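Local coordinates for protein DNA ligase (Aquifex aeolicus, PDB 3QWU) that probably joins nucleic acid ends as an ATP-dependent ligase of the RNA ligase family, and binds adenosine and calcium, at residues I141-P146 with N236-K241. Sequence-based numbering, arbitrary orientation.
With CA (calcium ion), chain D.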
ATOM      1  N   ILE A 141      -8.521  20.166  -2.472  1.00 43.83           N
ATOM      2  CA  ILE A 141      -8.167  19.582  -1.193  1.00 45.07           C
ATOM      3  C   ILE A 141      -9.389  19.769  -0.287  1.00 45.55           C
ATOM      4  O   ILE A 141      -9.884  20.886  -0.104  1.00 44.67           O
ATOM      5  CB  ILE A 141      -6.925  20.355  -0.633  1.00 45.73           C
ATOM      6  CG1 ILE A 141      -5.696  20.080  -1.517  1.00 47.75           C
ATOM      7  CG2 ILE A 141      -6.601  20.008   0.808  1.00 46.33           C
ATOM      8  CD1 ILE A 141      -5.299  18.610  -1.588  1.00 48.91           C
ATOM      9  N   GLU A 142      -9.922  18.665   0.205  1.00 46.65           N
ATOM     10  CA  GLU A 142     -11.040  18.634   1.127  0.60 47.43           C
ATOM     11  C   GLU A 142     -10.666  19.331   2.431  1.00 47.16           C
ATOM     12  O   GLU A 142     -11.415  20.123   2.981  1.00 47.83           O
ATOM     13  CB  GLU A 142     -11.316  17.158   1.380  0.60 47.99           C
ATOM     14  CG  GLU A 142     -12.339  16.813   2.420  0.60 50.10           C
ATOM     15  CD  GLU A 142     -12.228  15.342   2.800  0.60 51.90           C
ATOM     16  OE1 GLU A 142     -11.557  14.597   2.024  0.60 50.35           O
ATOM     17  OE2 GLU A 142     -12.785  14.958   3.865  0.60 52.22           O
ATOM     18  N   GLU A 143      -9.460  19.008   2.922  1.00 47.01           N
ATOM     19  CA  GLU A 143      -8.946  19.538   4.211  1.00 47.30           C
ATOM     20  C   GLU A 143      -8.679  21.042   4.188  1.00 45.94           C
ATOM     21  O   GLU A 143      -8.346  21.616   3.145  1.00 46.01           O
ATOM     22  CB  GLU A 143      -7.601  18.857   4.623  1.00 48.15           C
ATOM     23  CG  GLU A 143      -7.681  17.382   5.113  1.00 51.36           C
ATOM     24  CD  GLU A 143      -6.320  16.846   5.648  1.00 56.83           C
ATOM     25  OE1 GLU A 143      -5.389  16.593   4.833  1.00 59.10           O
ATOM     26  OE2 GLU A 143      -6.185  16.662   6.902  1.00 59.04           O
ATOM     27  N   SER A 144      -8.771  21.644   5.360  1.00 44.44           N
ATOM     28  CA  SER A 144      -8.496  23.059   5.581  1.00 43.76           C
ATOM     29  C   SER A 144      -7.592  23.202   6.794  1.00 44.11           C
ATOM     30  O   SER A 144      -7.690  22.408   7.706  1.00 44.22           O
ATOM     31  CB  SER A 144      -9.807  23.784   5.910  1.00 43.37           C
ATOM     32  OG  SER A 144      -9.677  25.184   5.810  1.00 40.50           O
ATOM     33  N   PRO A 145      -6.717  24.230   6.817  1.00 44.03           N
ATOM     34  CA  PRO A 145      -6.142  24.668   8.064  1.00 43.56           C
ATOM     35  C   PRO A 145      -7.259  25.210   8.935  1.00 44.02           C
ATOM     36  O   PRO A 145      -8.194  25.788   8.412  1.00 43.59           O
ATOM     37  CB  PRO A 145      -5.220  25.810   7.669  1.00 43.75           C
ATOM     38  CG  PRO A 145      -5.055  25.722   6.240  1.00 44.60           C
ATOM     39  CD  PRO A 145      -6.223  24.998   5.678  1.00 43.85           C
ATOM     40  N   PRO A 146      -7.148  25.066  10.266  1.00 44.66           N
ATOM     41  CA  PRO A 146      -8.260  25.520  11.104  1.00 45.76           C
ATOM     42  C   PRO A 146      -8.508  27.019  11.087  1.00 46.35           C
ATOM     43  O   PRO A 146      -9.636  27.424  11.318  1.00 47.59           O
ATOM     44  CB  PRO A 146      -7.888  25.017  12.499  1.00 46.11           C
ATOM     45  CG  PRO A 146      -6.406  24.720  12.431  1.00 44.77           C
ATOM     46  CD  PRO A 146      -6.184  24.271  11.037  1.00 45.05           C
ATOM     47  N   ASN A 236      -0.294  13.535   9.664  1.00 28.88           N
ATOM     48  CA  ASN A 236      -0.074  12.241   9.063  1.00 30.34           C
ATOM     49  C   ASN A 236      -1.293  11.338   9.223  1.00 29.71           C
ATOM     50  O   ASN A 236      -1.778  10.784   8.251  1.00 29.59           O
ATOM     51  CB  ASN A 236       1.183  11.553   9.667  1.00 31.61           C
ATOM     52  CG  ASN A 236       2.465  12.124   9.127  1.00 34.96           C
ATOM     53  OD1 ASN A 236       2.605  12.298   7.904  1.00 44.45           O
ATOM     54  ND2 ASN A 236       3.439  12.367  10.000  1.00 36.14           N
ATOM     55  N   LEU A 237      -1.825  11.266  10.443  1.00 29.45           N
ATOM     56  CA  LEU A 237      -3.056  10.546  10.676  1.00 30.10           C
ATOM     57  C   LEU A 237      -4.226  11.014   9.749  1.00 30.40           C
ATOM     58  O   LEU A 237      -4.864  10.207   9.092  1.00 30.37           O
ATOM     59  CB  LEU A 237      -3.447  10.649  12.139  1.00 29.46           C
ATOM     60  CG  LEU A 237      -2.564   9.842  13.067  1.00 30.83           C
ATOM     61  CD1 LEU A 237      -2.807  10.275  14.516  1.00 32.54           C
ATOM     62  CD2 LEU A 237      -2.783   8.350  12.849  1.00 28.11           C
ATOM     63  N   MET A 238      -4.474  12.319   9.724  1.00 31.48           N
ATOM     64  CA  MET A 238      -5.567  12.907   8.974  1.00 32.68           C
ATOM     65  C   MET A 238      -5.389  12.600   7.467  1.00 31.59           C
ATOM     66  O   MET A 238      -6.356  12.399   6.768  1.00 31.85           O
ATOM     67  CB  MET A 238      -5.573  14.431   9.143  1.00 32.81           C
ATOM     68  CG  MET A 238      -6.556  15.061  10.049  1.00 41.33           C
ATOM     69  SD  MET A 238      -8.276  14.397  10.143  1.00 53.35           S
ATOM     70  CE  MET A 238      -8.020  13.203  11.502  1.00 51.25           C
ATOM     71  N   ASP A 239      -4.161  12.606   6.973  1.00 30.76           N
ATOM     72  CA  ASP A 239      -3.958  12.206   5.579  1.00 31.65           C
ATOM     73  C   ASP A 239      -4.444  10.797   5.354  1.00 32.71           C
ATOM     74  O   ASP A 239      -5.112  10.562   4.350  1.00 33.81           O
ATOM     75  CB  ASP A 239      -2.524  12.317   5.104  1.00 30.71           C
ATOM     76  CG  ASP A 239      -2.096  13.755   4.918  1.00 30.91           C
ATOM     77  OD1 ASP A 239      -2.956  14.658   4.849  1.00 29.27           O
ATOM     78  OD2 ASP A 239      -0.886  13.972   4.847  1.00 32.46           O
ATOM     79  N   ILE A 240      -4.158   9.873   6.281  1.00 32.55           N
ATOM     80  CA  ILE A 240      -4.556   8.506   6.040  1.00 32.77           C
ATOM     81  C   ILE A 240      -6.071   8.478   5.978  1.00 32.83           C
ATOM     82  O   ILE A 240      -6.643   7.985   5.024  1.00 32.41           O
ATOM     83  CB  ILE A 240      -3.977   7.541   7.082  1.00 33.20           C
ATOM     84  CG1 ILE A 240      -2.470   7.578   7.016  1.00 32.74           C
ATOM     85  CG2 ILE A 240      -4.461   6.156   6.789  1.00 33.05           C
ATOM     86  CD1 ILE A 240      -1.777   6.682   7.992  1.00 32.20           C
ATOM     87  N   LYS A 241      -6.714   9.110   6.949  1.00 33.42           N
ATOM     88  CA  LYS A 241      -8.186   9.129   7.020  1.00 34.62           C
ATOM     89  C   LYS A 241      -8.884   9.779   5.855  1.00 35.20           C
ATOM     90  O   LYS A 241      -9.853   9.217   5.319  1.00 35.32           O
ATOM     91  CB  LYS A 241      -8.642   9.834   8.295  1.00 35.37           C
ATOM     92  CG  LYS A 241     -10.140  10.221   8.364  1.00 40.91           C
ATOM     93  CD  LYS A 241     -10.945   9.424   9.365  1.00 45.58           C
ATOM     94  CE  LYS A 241     -12.412   9.887   9.455  1.00 48.51           C
ATOM     95  NZ  LYS A 241     -12.851  10.040  10.925  1.00 54.66           N
TER
HETATM   96 CA    CA D 601      -3.093  16.988   5.852  1.00 84.06          CA
HETATM   97  O   HOH W   1      -0.970  16.406   5.429  1.00 40.16           O
HETATM   98  O   HOH W   2      -2.676  17.071   3.542  1.00 46.79           O
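Glu-143 and Asp-239 meet through a calcium ion, each lending it one carboxylate oxygen. Glu-143 OE1 and Asp-239 OD1 both lie 2.5 Å from the metal and 3.1 Å from each other, a closeness that the shared cation probably makes tolerable by offsetting their negative charge. The planes of the two carboxylates lie 77° apart and the side chains cross at nearly a right angle. Glu-143 OE2 stays 3.3 Å from the ion and instead touches the helix at Met-238 CB, 3.2 Å away, with Met-238 CG just behind. Beyond CG the glutamate runs extended (chi2 -174°), which carries its carboxylate across from the loop to the helix. Waters 1 and 2 bind the calcium at 2.2 and 2.4 Å, and Asp-82 OD2 supplies the third protein ligand. Further out, Arg-258 NE forms a long, weak ion pair with Asp-239 OD2, while Ile-240 packs on Leu-281 and Phe-285 of helix 276-299. The calcium thus ties the loop between strands 127-134 and 153-161 to helix 233-242, in an acidic metal site with the bound adenosine about 10 Å from the side chain of Asp-239, consistent with the metal-dependent adenylation domain of nucleotidyltransferase ligases.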